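Side-chain contacts in cytoplasmic protein (Cryptococcus neoformans var. grubii serotype A, PDB 7LPO), which probably hydrolyses the beta-glucosidic bond of steryl glucosides, as a sterylglucosidase of glycoside hydrolase family 5: residues H143-S148 with G152-P157; G70-K75 with T104-E109; A701-Y706 with H740-I745. All blocks are in the same frame, centred on the assembly; numbering follows the deposited sequence.

How the contacts relate
Contact 2 (70-75 with 104-109) closes before contact 1 (143-148 with 152-157) opens, and contact 3 (701-706 with 740-745) comes last along the chain. Contacts 1 and 2 are neighbours, their centres 12 Å apart: contact 1 and the 104-109 half of contact 2 follow the adjacent parallel strands 137-143 and 98-104 of the catalytic barrel, and 70-75 is a loop packed on that half. They join where Glu106 N probably hydrogen-bonds Gly155 O (2.7 Å) and Ala156 and Pro157 pack on Trp105. Contact 3 belongs to the C-terminal beta domain, its centre 46 to 48 Å from the others. Two contacts thus shape buried barrel loops, one beside bound Tris; the third joins surface elements.

Contact 1: residues H143-S148 with G152-P157; sequences HQDVWS and GGSGAP
Asp145 and Ser154 form a single antiparallel bridge, a hydrogen-bonded pair, within the loop that follows strand 137-143 of the TIM barrel. Ser154 O receives Asp145 N at 2.8 Å, and Ser154 N returns a bond to Asp145 O at 3.0 Å. Backbone bonds from Gly153 N to Ser148 O and, two residues past Ser154, from Ala156 N to Trp147 O fold the loop back on itself.

The tight part is this backbone-to-backbone layer, where glycine suits two places. There is no room for a side chain at Gly155, against Gln144 CB and Trp147 O, nor at Gly153, against Asp145 O and Val146 CG2; the latter presses on Gly153 N at 3.4 Å. Next to it, Ala156 CB lies over one face of the Trp147 indole, 3.5 Å from Trp147 CE2, displaced toward the rim; Trp147 NE1 bonds to Thr160 OG1.

On the other side, polar side chains line the site of a bound Tris molecule, about 4 Å from the Asp145 side chain, though every touching residue is buried. Lys48 NZ forms a salt bridge to Asp145 OD2. Ser154 suits this place because OG, turned between its own backbone N and carbonyl carbon (chi1 76°), reaches Asp145 OD2 at 2.9 Å on the anti side, while His143 NE2 meets that oxygen at 2.8 Å on the syn side, both from one face of the carboxylate.

Contact 2: residues G70-K75 with T104-E109; sequences GDFINK and TWESLE
Phe72 lays one face of its ring on Ser107 of the short helix 105-109. The main interaction is CH-pi: Ser107 CB stands 3.7 Å from the centroid of the Phe72 ring and only 16° off the ring normal. With CG beside its backbone N (chi1 -73°), Phe72 sends the ring from its loop toward the helix. A small serine suits this place, since its methylene can come right down on the ring.

In van der Waals contact at the rim, Phe72 CZ meets Glu106 OE2 at 3.9 Å, near the ring plane, where the aromatic C-H groups carry slight positive charge; ring and carboxylate planes are 73° apart. Thr104 OG1 lies obliquely, 4.1 Å from Phe72 CE2.

The hydrogen bonds lie within each segment. Lys75 N to Phe72 O (3.2 Å) closes a type II beta turn in the loop. Thr104 is the N-cap, its OG1 accepting from Ser107 N at 3.2 Å. Ser107 OG bonds Thr104 O at 2.7 Å, on a lone pair in the carbonyl plane, so the hydroxyl proton is spent on the backbone and CB faces the ring.

A charged partner lies outside: Glu106 OE1 makes a salt bridge with Arg149, which probably helps to orient the carboxylate. The chemistry implies a division of labour: polar bonds fix the helix start, and the phenyl ring docks the 70-75 loop on it by dispersion and weak electrostatics.

Contact 3: residues A701-Y706 with H740-I745; sequences ANEQVY and HGRVEI
The guanidinium of Arg742 and the carboxylate of Glu703 meet edge on, their planes 28° apart and thus nearly coplanar. At the guanidinium edge lies Glu703 OE1, close to the plane. The guanidinium also takes part in a cation-pi interaction with Trp753, so one flat cation serves two partners of different kinds.

The link between the segments is a salt bridge made by a single hydrogen bond, Arg742 NH2 to Glu703 OE1, 2.6 Å long and bent to 134° at the hydrogen. NH2 approaches OE1 nearly in line with the C-O bond. The second carboxylate oxygen, Glu703 OE2, stays 4.4 Å from Arg742 NH2, so the pairing is one-pronged. The two side chains cross at about a right angle. Arginine suits the strand because its chain, stretched from CG to NE, carries the charge well away from the backbone; glutamate suits the loop because its bend at chi2 (-40°) turns the carboxylate across to meet it. Both residues are exposed, so water probably weakens the attraction.

The loop is braced just beside Glu703. Asn702 forms an Asx turn, its OD1 accepting from Gln704 N at 2.7 Å, and Asn702 N bonds Val705 O at 3.1 Å; asparagine suits the place because its short side chain lets OD1 reach forward to the backbone N two residues on. Trp753 ties both sides: its NE1 donates to Glu703 O, its ring meets that of Tyr706, and its backbone pairs with Arg742.

The arrangement is a surface salt bridge between a loop and strand 742-746, which pairs antiparallel with strand 749-753 in a beta hairpin of the C-terminal beta domain of this glycoside hydrolase family 5 protein.

Contact 1: residues H143-S148 with G152-P157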
ATOM      1  N   HIS A 143       3.031  -2.631  -7.600  1.00 14.14           N
ATOM      2  CA  HIS A 143       3.217  -1.485  -6.731  1.00 14.17           C
ATOM      3  C   HIS A 143       3.809  -0.307  -7.488  1.00 14.21           C
ATOM      4  O   HIS A 143       4.678  -0.475  -8.350  1.00 14.22           O
ATOM      5  CB  HIS A 143       4.121  -1.840  -5.549  1.00 17.06           C
ATOM      6  CG  HIS A 143       4.103  -0.812  -4.462  1.00 18.17           C
ATOM      7  ND1 HIS A 143       3.318  -0.935  -3.335  1.00 17.62           N
ATOM      8  CD2 HIS A 143       4.748   0.374  -4.347  1.00 17.62           C
ATOM      9  CE1 HIS A 143       3.490   0.124  -2.565  1.00 18.46           C
ATOM     10  NE2 HIS A 143       4.347   0.937  -3.159  1.00 18.32           N
ATOM     11  N   GLN A 144       3.338   0.883  -7.130  1.00 14.24           N
ATOM     12  CA  GLN A 144       3.861   2.138  -7.641  1.00 14.29           C
ATOM     13  C   GLN A 144       3.590   3.227  -6.609  1.00 14.31           C
ATOM     14  O   GLN A 144       2.680   3.125  -5.780  1.00 14.29           O
ATOM     15  CB  GLN A 144       3.237   2.497  -9.005  1.00 14.31           C
ATOM     16  CG  GLN A 144       1.783   2.947  -8.944  1.00 14.31           C
ATOM     17  CD  GLN A 144       1.619   4.404  -8.536  1.00 14.35           C
ATOM     18  OE1 GLN A 144       2.441   5.248  -8.865  1.00 14.39           O
ATOM     19  NE2 GLN A 144       0.546   4.699  -7.827  1.00 14.35           N
ATOM     20  N   ASP A 145       4.403   4.275  -6.677  1.00 15.33           N
ATOM     21  CA  ASP A 145       4.197   5.497  -5.919  1.00 14.65           C
ATOM     22  C   ASP A 145       4.547   6.644  -6.849  1.00 14.70           C
ATOM     23  O   ASP A 145       5.634   6.651  -7.431  1.00 14.72           O
ATOM     24  CB  ASP A 145       5.065   5.546  -4.656  1.00 15.15           C
ATOM     25  CG  ASP A 145       4.761   4.426  -3.700  1.00 16.03           C
ATOM     26  OD1 ASP A 145       3.723   4.513  -2.999  1.00 16.80           O
ATOM     27  OD2 ASP A 145       5.558   3.460  -3.645  1.00 16.95           O
ATOM     28  N   VAL A 146       3.622   7.588  -7.002  1.00 14.47           N
ATOM     29  CA  VAL A 146       3.765   8.746  -7.882  1.00 14.53           C
ATOM     30  C   VAL A 146       4.396   8.345  -9.210  1.00 14.54           C
ATOM     31  O   VAL A 146       5.335   8.989  -9.697  1.00 14.58           O
ATOM     32  CB  VAL A 146       4.546   9.881  -7.189  1.00 14.58           C
ATOM     33  CG1 VAL A 146       3.717  10.426  -6.027  1.00 14.58           C
ATOM     34  CG2 VAL A 146       5.882   9.425  -6.674  1.00 14.57           C
ATOM     35  N   TRP A 147       3.835   7.282  -9.790  1.00 14.49           N
ATOM     36  CA  TRP A 147       4.107   6.734 -11.117  1.00 14.49           C
ATOM     37  C   TRP A 147       5.392   5.920 -11.209  1.00 14.48           C
ATOM     38  O   TRP A 147       5.357   4.793 -11.718  1.00 14.44           O
ATOM     39  CB  TRP A 147       4.146   7.823 -12.196  1.00 14.55           C
ATOM     40  CG  TRP A 147       4.348   7.228 -13.578  1.00 14.55           C
ATOM     41  CD1 TRP A 147       5.474   7.290 -14.334  1.00 14.58           C
ATOM     42  CD2 TRP A 147       3.408   6.445 -14.328  1.00 14.52           C
ATOM     43  NE1 TRP A 147       5.299   6.603 -15.510  1.00 14.57           N
ATOM     44  CE2 TRP A 147       4.039   6.074 -15.531  1.00 14.54           C
ATOM     45  CE3 TRP A 147       2.099   6.013 -14.093  1.00 14.49           C
ATOM     46  CZ2 TRP A 147       3.402   5.304 -16.502  1.00 14.52           C
ATOM     47  CZ3 TRP A 147       1.464   5.262 -15.059  1.00 14.48           C
ATOM     48  CH2 TRP A 147       2.116   4.910 -16.251  1.00 14.49           C
ATOM     49  N   SER A 148       6.517   6.467 -10.746  1.00 14.51           N
ATOM     50  CA  SER A 148       7.801   5.794 -10.935  1.00 14.50           C
ATOM     51  C   SER A 148       8.869   6.420 -10.053  1.00 14.53           C
ATOM     52  O   SER A 148       8.703   7.529  -9.548  1.00 14.56           O
ATOM     53  CB  SER A 148       8.252   5.864 -12.398  1.00 14.53           C
ATOM     54  OG  SER A 148       8.465   7.210 -12.785  1.00 14.59           O
ATOM     55  N   GLY A 152       9.559  10.452  -8.615  1.00 18.40           N
ATOM     56  CA  GLY A 152       9.576  10.721  -7.185  1.00 15.58           C
ATOM     57  C   GLY A 152       9.285   9.536  -6.290  1.00 16.16           C
ATOM     58  O   GLY A 152       9.189   9.724  -5.067  1.00 15.68           O
ATOM     59  N   GLY A 153       9.116   8.328  -6.830  1.00 16.74           N
ATOM     60  CA  GLY A 153       8.615   7.228  -6.030  1.00 17.98           C
ATOM     61  C   GLY A 153       9.058   5.839  -6.433  1.00 15.07           C
ATOM     62  O   GLY A 153      10.181   5.420  -6.136  1.00 15.07           O
ATOM     63  N   SER A 154       8.153   5.098  -7.061  1.00 14.44           N
ATOM     64  CA  SER A 154       8.422   3.737  -7.496  1.00 14.40           C
ATOM     65  C   SER A 154       7.400   3.393  -8.559  1.00 14.38           C
ATOM     66  O   SER A 154       6.378   4.070  -8.699  1.00 14.39           O
ATOM     67  CB  SER A 154       8.343   2.738  -6.337  1.00 14.35           C
ATOM     68  OG  SER A 154       6.995   2.466  -5.973  1.00 15.99           O
ATOM     69  N   GLY A 155       7.685   2.328  -9.306  1.00 14.36           N
ATOM     70  CA  GLY A 155       6.693   1.800 -10.218  1.00 16.08           C
ATOM     71  C   GLY A 155       7.135   1.569 -11.650  1.00 14.35           C
ATOM     72  O   GLY A 155       7.720   0.530 -11.961  1.00 14.33           O
ATOM     73  N   ALA A 156       6.856   2.521 -12.526  1.00 14.39           N
ATOM     74  CA  ALA A 156       6.944   2.292 -13.958  1.00 14.40           C
ATOM     75  C   ALA A 156       8.381   2.415 -14.475  1.00 14.43           C
ATOM     76  O   ALA A 156       9.202   3.133 -13.896  1.00 14.46           O
ATOM     77  CB  ALA A 156       6.046   3.273 -14.698  1.00 14.44           C
ATOM     78  N   PRO A 157       8.708   1.718 -15.564  1.00 14.43           N
ATOM     79  CA  PRO A 157      10.056   1.839 -16.130  1.00 14.46           C
ATOM     80  C   PRO A 157      10.283   3.206 -16.754  1.00 14.52           C
ATOM     81  O   PRO A 157       9.352   3.887 -17.187  1.00 14.54           O
ATOM     82  CB  PRO A 157      10.118   0.721 -17.179  1.00 14.44           C
ATOM     83  CG  PRO A 157       8.697   0.402 -17.506  1.00 14.42           C
ATOM     84  CD  PRO A 157       7.899   0.694 -16.251  1.00 14.40           C
TER

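Contact 2: residues G70-K75 with T104-E109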
ATOM      1  N   GLY A  70      17.933  -3.127 -14.641  1.00 27.65           N
ATOM      2  CA  GLY A  70      17.068  -3.108 -13.484  1.00 28.11           C
ATOM      3  C   GLY A  70      17.355  -4.320 -12.636  1.00 29.16           C
ATOM      4  O   GLY A  70      16.665  -5.340 -12.733  1.00 31.53           O
ATOM      5  N   ASP A  71      18.399  -4.233 -11.820  1.00 23.76           N
ATOM      6  CA  ASP A  71      18.831  -5.367 -11.013  1.00 22.85           C
ATOM      7  C   ASP A  71      18.061  -5.336  -9.700  1.00 21.65           C
ATOM      8  O   ASP A  71      18.457  -4.677  -8.737  1.00 22.08           O
ATOM      9  CB  ASP A  71      20.334  -5.334 -10.780  1.00 26.89           C
ATOM     10  CG  ASP A  71      20.787  -6.450  -9.876  1.00 30.17           C
ATOM     11  OD1 ASP A  71      20.110  -7.499  -9.864  1.00 31.80           O
ATOM     12  OD2 ASP A  71      21.791  -6.273  -9.167  1.00 31.36           O
ATOM     13  N   PHE A  72      16.946  -6.063  -9.668  1.00 16.22           N
ATOM     14  CA  PHE A  72      16.145  -6.236  -8.470  1.00 18.89           C
ATOM     15  C   PHE A  72      16.340  -7.594  -7.818  1.00 20.51           C
ATOM     16  O   PHE A  72      15.701  -7.866  -6.799  1.00 20.44           O
ATOM     17  CB  PHE A  72      14.664  -6.059  -8.800  1.00 19.34           C
ATOM     18  CG  PHE A  72      14.267  -4.643  -9.075  1.00 19.05           C
ATOM     19  CD1 PHE A  72      14.543  -4.048 -10.303  1.00 19.93           C
ATOM     20  CD2 PHE A  72      13.613  -3.909  -8.115  1.00 19.44           C
ATOM     21  CE1 PHE A  72      14.171  -2.749 -10.559  1.00 21.33           C
ATOM     22  CE2 PHE A  72      13.232  -2.604  -8.361  1.00 22.17           C
ATOM     23  CZ  PHE A  72      13.500  -2.024  -9.579  1.00 22.79           C
ATOM     24  N   ILE A  73      17.202  -8.450  -8.369  1.00 26.74           N
ATOM     25  CA  ILE A  73      17.330  -9.801  -7.838  1.00 27.44           C
ATOM     26  C   ILE A  73      17.742  -9.749  -6.375  1.00 23.76           C
ATOM     27  O   ILE A  73      18.579  -8.932  -5.969  1.00 23.51           O
ATOM     28  CB  ILE A  73      18.343 -10.619  -8.652  1.00 31.47           C
ATOM     29  CG1 ILE A  73      17.854 -10.800 -10.086  1.00 33.74           C
ATOM     30  CG2 ILE A  73      18.575 -11.967  -7.988  1.00 34.08           C
ATOM     31  CD1 ILE A  73      17.055 -12.055 -10.308  1.00 34.57           C
ATOM     32  N   ASN A  74      17.151 -10.640  -5.579  1.00 20.76           N
ATOM     33  CA  ASN A  74      17.427 -10.851  -4.162  1.00 23.55           C
ATOM     34  C   ASN A  74      16.801  -9.782  -3.277  1.00 27.64           C
ATOM     35  O   ASN A  74      17.131  -9.712  -2.087  1.00 31.01           O
ATOM     36  CB  ASN A  74      18.930 -10.945  -3.885  1.00 23.68           C
ATOM     37  CG  ASN A  74      19.474 -12.338  -4.153  1.00 25.53           C
ATOM     38  OD1 ASN A  74      18.777 -13.340  -3.962  1.00 23.91           O
ATOM     39  ND2 ASN A  74      20.718 -12.408  -4.608  1.00 29.50           N
ATOM     40  N   LYS A  75      15.895  -8.967  -3.807  1.00 27.32           N
ATOM     41  CA  LYS A  75      14.971  -8.192  -2.997  1.00 24.99           C
ATOM     42  C   LYS A  75      13.558  -8.659  -3.312  1.00 19.83           C
ATOM     43  O   LYS A  75      13.184  -8.706  -4.491  1.00 19.21           O
ATOM     44  CB  LYS A  75      15.096  -6.690  -3.270  1.00 29.52           C
ATOM     45  CG  LYS A  75      16.437  -6.100  -2.868  1.00 31.61           C
ATOM     46  CD  LYS A  75      16.706  -4.836  -3.666  1.00 32.54           C
ATOM     47  CE  LYS A  75      17.081  -3.691  -2.745  1.00 32.75           C
ATOM     48  NZ  LYS A  75      16.615  -2.398  -3.307  1.00 32.56           N
ATOM     49  N   THR A 104       7.340  -4.311  -8.868  1.00 15.14           N
ATOM     50  CA  THR A 104       7.095  -3.132  -9.680  1.00 14.77           C
ATOM     51  C   THR A 104       7.114  -3.486 -11.157  1.00 14.77           C
ATOM     52  O   THR A 104       7.790  -4.422 -11.591  1.00 16.12           O
ATOM     53  CB  THR A 104       8.116  -2.022  -9.407  1.00 16.26           C
ATOM     54  OG1 THR A 104       9.424  -2.466  -9.794  1.00 16.30           O
ATOM     55  CG2 THR A 104       8.080  -1.649  -7.914  1.00 16.63           C
ATOM     56  N   TRP A 105       6.330  -2.726 -11.918  1.00 14.82           N
ATOM     57  CA  TRP A 105       6.390  -2.782 -13.372  1.00 16.26           C
ATOM     58  C   TRP A 105       7.819  -2.607 -13.874  1.00 17.80           C
ATOM     59  O   TRP A 105       8.245  -3.292 -14.814  1.00 14.33           O
ATOM     60  CB  TRP A 105       5.463  -1.701 -13.918  1.00 14.33           C
ATOM     61  CG  TRP A 105       5.284  -1.647 -15.389  1.00 15.26           C
ATOM     62  CD1 TRP A 105       5.707  -2.546 -16.314  1.00 14.35           C
ATOM     63  CD2 TRP A 105       4.609  -0.613 -16.104  1.00 15.79           C
ATOM     64  NE1 TRP A 105       5.335  -2.135 -17.562  1.00 14.37           N
ATOM     65  CE2 TRP A 105       4.668  -0.943 -17.460  1.00 14.40           C
ATOM     66  CE3 TRP A 105       3.953   0.564 -15.721  1.00 16.20           C
ATOM     67  CZ2 TRP A 105       4.104  -0.139 -18.445  1.00 14.44           C
ATOM     68  CZ3 TRP A 105       3.405   1.365 -16.699  1.00 16.85           C
ATOM     69  CH2 TRP A 105       3.481   1.007 -18.046  1.00 14.47           C
ATOM     70  N   GLU A 106       8.581  -1.709 -13.242  1.00 15.98           N
ATOM     71  CA  GLU A 106       9.951  -1.477 -13.687  1.00 14.32           C
ATOM     72  C   GLU A 106      10.765  -2.758 -13.623  1.00 17.79           C
ATOM     73  O   GLU A 106      11.563  -3.038 -14.526  1.00 14.30           O
ATOM     74  CB  GLU A 106      10.624  -0.396 -12.840  1.00 16.65           C
ATOM     75  CG  GLU A 106      12.114  -0.240 -13.135  1.00 18.17           C
ATOM     76  CD  GLU A 106      12.815   0.802 -12.268  1.00 20.13           C
ATOM     77  OE1 GLU A 106      13.966   1.136 -12.594  1.00 22.05           O
ATOM     78  OE2 GLU A 106      12.233   1.294 -11.273  1.00 20.58           O
ATOM     79  N   SER A 107      10.608  -3.529 -12.540  1.00 16.19           N
ATOM     80  CA  SER A 107      11.415  -4.729 -12.363  1.00 18.62           C
ATOM     81  C   SER A 107      11.078  -5.800 -13.392  1.00 17.53           C
ATOM     82  O   SER A 107      11.902  -6.692 -13.636  1.00 18.02           O
ATOM     83  CB  SER A 107      11.246  -5.280 -10.941  1.00 20.52           C
ATOM     84  OG  SER A 107       9.944  -5.818 -10.739  1.00 21.48           O
ATOM     85  N   LEU A 108       9.910  -5.703 -14.028  1.00 18.11           N
ATOM     86  CA  LEU A 108       9.490  -6.670 -15.031  1.00 17.60           C
ATOM     87  C   LEU A 108       9.791  -6.244 -16.463  1.00 17.02           C
ATOM     88  O   LEU A 108       9.929  -7.114 -17.332  1.00 16.50           O
ATOM     89  CB  LEU A 108       7.985  -6.936 -14.924  1.00 16.55           C
ATOM     90  CG  LEU A 108       7.442  -7.584 -13.658  1.00 17.83           C
ATOM     91  CD1 LEU A 108       5.908  -7.627 -13.718  1.00 17.96           C
ATOM     92  CD2 LEU A 108       8.000  -8.979 -13.449  1.00 18.20           C
ATOM     93  N   GLU A 109       9.888  -4.935 -16.749  1.00 14.26           N
ATOM     94  CA  GLU A 109       9.966  -4.477 -18.136  1.00 14.29           C
ATOM     95  C   GLU A 109      10.937  -3.309 -18.296  1.00 14.34           C
ATOM     96  O   GLU A 109      10.781  -2.487 -19.205  1.00 16.20           O
ATOM     97  CB  GLU A 109       8.572  -4.086 -18.657  1.00 14.30           C
ATOM     98  CG  GLU A 109       8.387  -4.119 -20.168  1.00 16.14           C
ATOM     99  CD  GLU A 109       6.918  -3.972 -20.595  1.00 18.05           C
ATOM    100  OE1 GLU A 109       6.062  -3.638 -19.756  1.00 18.69           O
ATOM    101  OE2 GLU A 109       6.609  -4.191 -21.777  1.00 20.57           O
TER

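Contact 3: residues A701-Y706 with H740-I745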
ATOM      1  N   ALA A 701     -18.887 -27.753  14.122  1.00 31.37           N
ATOM      2  CA  ALA A 701     -17.890 -27.883  15.177  1.00 33.70           C
ATOM      3  C   ALA A 701     -17.734 -29.354  15.527  1.00 38.17           C
ATOM      4  O   ALA A 701     -18.730 -30.060  15.711  1.00 39.18           O
ATOM      5  CB  ALA A 701     -18.285 -27.088  16.428  1.00 31.75           C
ATOM      6  N   ASN A 702     -16.493 -29.815  15.616  1.00 43.83           N
ATOM      7  CA  ASN A 702     -16.214 -31.177  16.055  1.00 42.75           C
ATOM      8  C   ASN A 702     -14.756 -31.236  16.495  1.00 43.82           C
ATOM      9  O   ASN A 702     -14.107 -30.201  16.684  1.00 42.89           O
ATOM     10  CB  ASN A 702     -16.546 -32.196  14.958  1.00 39.90           C
ATOM     11  CG  ASN A 702     -15.781 -31.953  13.677  1.00 38.47           C
ATOM     12  OD1 ASN A 702     -14.557 -31.845  13.678  1.00 38.91           O
ATOM     13  ND2 ASN A 702     -16.506 -31.881  12.567  1.00 38.21           N
ATOM     14  N   GLU A 703     -14.245 -32.456  16.675  1.00 48.12           N
ATOM     15  CA  GLU A 703     -12.902 -32.635  17.209  1.00 45.12           C
ATOM     16  C   GLU A 703     -11.832 -32.178  16.236  1.00 42.54           C
ATOM     17  O   GLU A 703     -10.700 -31.911  16.652  1.00 42.73           O
ATOM     18  CB  GLU A 703     -12.669 -34.103  17.569  1.00 48.00           C
ATOM     19  CG  GLU A 703     -13.638 -34.659  18.595  1.00 54.03           C
ATOM     20  CD  GLU A 703     -13.956 -33.665  19.702  1.00 63.51           C
ATOM     21  OE1 GLU A 703     -13.078 -33.422  20.558  1.00 66.62           O
ATOM     22  OE2 GLU A 703     -15.083 -33.119  19.712  1.00 67.10           O
ATOM     23  N   GLN A 704     -12.156 -32.107  14.951  1.00 38.12           N
ATOM     24  CA  GLN A 704     -11.219 -31.670  13.935  1.00 38.55           C
ATOM     25  C   GLN A 704     -11.511 -30.264  13.433  1.00 35.76           C
ATOM     26  O   GLN A 704     -10.696 -29.712  12.686  1.00 33.86           O
ATOM     27  CB  GLN A 704     -11.237 -32.650  12.750  1.00 43.97           C
ATOM     28  CG  GLN A 704     -10.273 -33.826  12.875  1.00 49.03           C
ATOM     29  CD  GLN A 704     -10.635 -34.764  14.010  1.00 55.89           C
ATOM     30  OE1 GLN A 704      -9.770 -35.165  14.797  1.00 59.32           O
ATOM     31  NE2 GLN A 704     -11.919 -35.125  14.104  1.00 56.16           N
ATOM     32  N   VAL A 705     -12.648 -29.678  13.815  1.00 31.94           N
ATOM     33  CA  VAL A 705     -13.068 -28.354  13.357  1.00 29.52           C
ATOM     34  C   VAL A 705     -13.328 -27.518  14.602  1.00 27.68           C
ATOM     35  O   VAL A 705     -14.383 -27.630  15.234  1.00 29.17           O
ATOM     36  CB  VAL A 705     -14.307 -28.412  12.456  1.00 26.78           C
ATOM     37  CG1 VAL A 705     -14.665 -27.028  11.947  1.00 24.92           C
ATOM     38  CG2 VAL A 705     -14.048 -29.367  11.293  1.00 26.68           C
ATOM     39  N   TYR A 706     -12.368 -26.664  14.946  1.00 25.37           N
ATOM     40  CA  TYR A 706     -12.391 -25.893  16.175  1.00 23.67           C
ATOM     41  C   TYR A 706     -11.782 -24.526  15.900  1.00 20.49           C
ATOM     42  O   TYR A 706     -11.232 -24.260  14.827  1.00 19.94           O
ATOM     43  CB  TYR A 706     -11.613 -26.620  17.277  1.00 25.18           C
ATOM     44  CG  TYR A 706     -10.294 -27.095  16.753  1.00 27.01           C
ATOM     45  CD1 TYR A 706      -9.199 -26.251  16.734  1.00 29.43           C
ATOM     46  CD2 TYR A 706     -10.153 -28.368  16.212  1.00 30.03           C
ATOM     47  CE1 TYR A 706      -7.990 -26.661  16.220  1.00 31.21           C
ATOM     48  CE2 TYR A 706      -8.936 -28.792  15.685  1.00 30.40           C
ATOM     49  CZ  TYR A 706      -7.862 -27.932  15.698  1.00 31.54           C
ATOM     50  OH  TYR A 706      -6.647 -28.318  15.187  1.00 33.51           O
ATOM     51  N   HIS A 740     -17.872 -21.336  27.213  1.00 24.34           N
ATOM     52  CA  HIS A 740     -18.335 -22.639  26.771  1.00 24.84           C
ATOM     53  C   HIS A 740     -17.122 -23.454  26.347  1.00 26.02           C
ATOM     54  O   HIS A 740     -16.072 -22.903  26.011  1.00 28.35           O
ATOM     55  CB  HIS A 740     -19.316 -22.532  25.588  1.00 25.77           C
ATOM     56  CG  HIS A 740     -20.540 -21.720  25.878  1.00 29.90           C
ATOM     57  ND1 HIS A 740     -20.492 -20.369  26.153  1.00 31.19           N
ATOM     58  CD2 HIS A 740     -21.848 -22.068  25.925  1.00 31.36           C
ATOM     59  CE1 HIS A 740     -21.717 -19.921  26.363  1.00 31.89           C
ATOM     60  NE2 HIS A 740     -22.558 -20.932  26.236  1.00 32.23           N
ATOM     61  N   GLY A 741     -17.272 -24.775  26.365  1.00 23.96           N
ATOM     62  CA  GLY A 741     -16.296 -25.647  25.734  1.00 26.12           C
ATOM     63  C   GLY A 741     -15.023 -25.872  26.537  1.00 27.70           C
ATOM     64  O   GLY A 741     -14.958 -25.662  27.755  1.00 27.44           O
ATOM     65  N   ARG A 742     -13.996 -26.332  25.818  1.00 32.58           N
ATOM     66  CA  ARG A 742     -12.712 -26.700  26.400  1.00 33.71           C
ATOM     67  C   ARG A 742     -11.587 -26.146  25.533  1.00 33.13           C
ATOM     68  O   ARG A 742     -11.774 -25.856  24.349  1.00 33.36           O
ATOM     69  CB  ARG A 742     -12.569 -28.224  26.533  1.00 34.54           C
ATOM     70  CG  ARG A 742     -12.493 -28.946  25.205  1.00 37.48           C
ATOM     71  CD  ARG A 742     -12.458 -30.473  25.368  1.00 42.09           C
ATOM     72  NE  ARG A 742     -12.504 -31.159  24.072  1.00 44.74           N
ATOM     73  CZ  ARG A 742     -11.435 -31.429  23.329  1.00 45.24           C
ATOM     74  NH1 ARG A 742     -10.227 -31.084  23.753  1.00 45.95           N
ATOM     75  NH2 ARG A 742     -11.572 -32.048  22.164  1.00 44.79           N
ATOM     76  N   VAL A 743     -10.401 -26.017  26.134  1.00 28.69           N
ATOM     77  CA  VAL A 743      -9.247 -25.426  25.465  1.00 27.45           C
ATOM     78  C   VAL A 743      -7.988 -26.226  25.777  1.00 28.52           C
ATOM     79  O   VAL A 743      -7.901 -26.932  26.784  1.00 30.34           O
ATOM     80  CB  VAL A 743      -9.023 -23.952  25.883  1.00 23.96           C
ATOM     81  CG1 VAL A 743     -10.332 -23.166  25.859  1.00 24.73           C
ATOM     82  CG2 VAL A 743      -8.412 -23.889  27.280  1.00 21.68           C
ATOM     83  N   GLU A 744      -6.996 -26.087  24.900  1.00 31.19           N
ATOM     84  CA  GLU A 744      -5.655 -26.597  25.146  1.00 31.66           C
ATOM     85  C   GLU A 744      -4.676 -25.741  24.355  1.00 28.35           C
ATOM     86  O   GLU A 744      -4.981 -25.292  23.249  1.00 29.21           O
ATOM     87  CB  GLU A 744      -5.533 -28.080  24.772  1.00 37.93           C
ATOM     88  CG  GLU A 744      -5.273 -28.354  23.319  1.00 45.51           C
ATOM     89  CD  GLU A 744      -4.884 -29.803  23.057  1.00 52.22           C
ATOM     90  OE1 GLU A 744      -5.402 -30.700  23.761  1.00 54.46           O
ATOM     91  OE2 GLU A 744      -4.058 -30.042  22.144  1.00 54.10           O
ATOM     92  N   ILE A 745      -3.499 -25.518  24.930  1.00 25.36           N
ATOM     93  CA  ILE A 745      -2.478 -24.672  24.327  1.00 28.56           C
ATOM     94  C   ILE A 745      -1.301 -25.535  23.896  1.00 29.36           C
ATOM     95  O   ILE A 745      -0.945 -26.506  24.575  1.00 32.20           O
ATOM     96  CB  ILE A 745      -2.004 -23.570  25.298  1.00 31.75           C
ATOM     97  CG1 ILE A 745      -1.486 -24.189  26.597  1.00 32.89           C
ATOM     98  CG2 ILE A 745      -3.132 -22.592  25.629  1.00 34.40           C
ATOM     99  CD1 ILE A 745      -0.908 -23.184  27.598  1.00 34.65           C
TER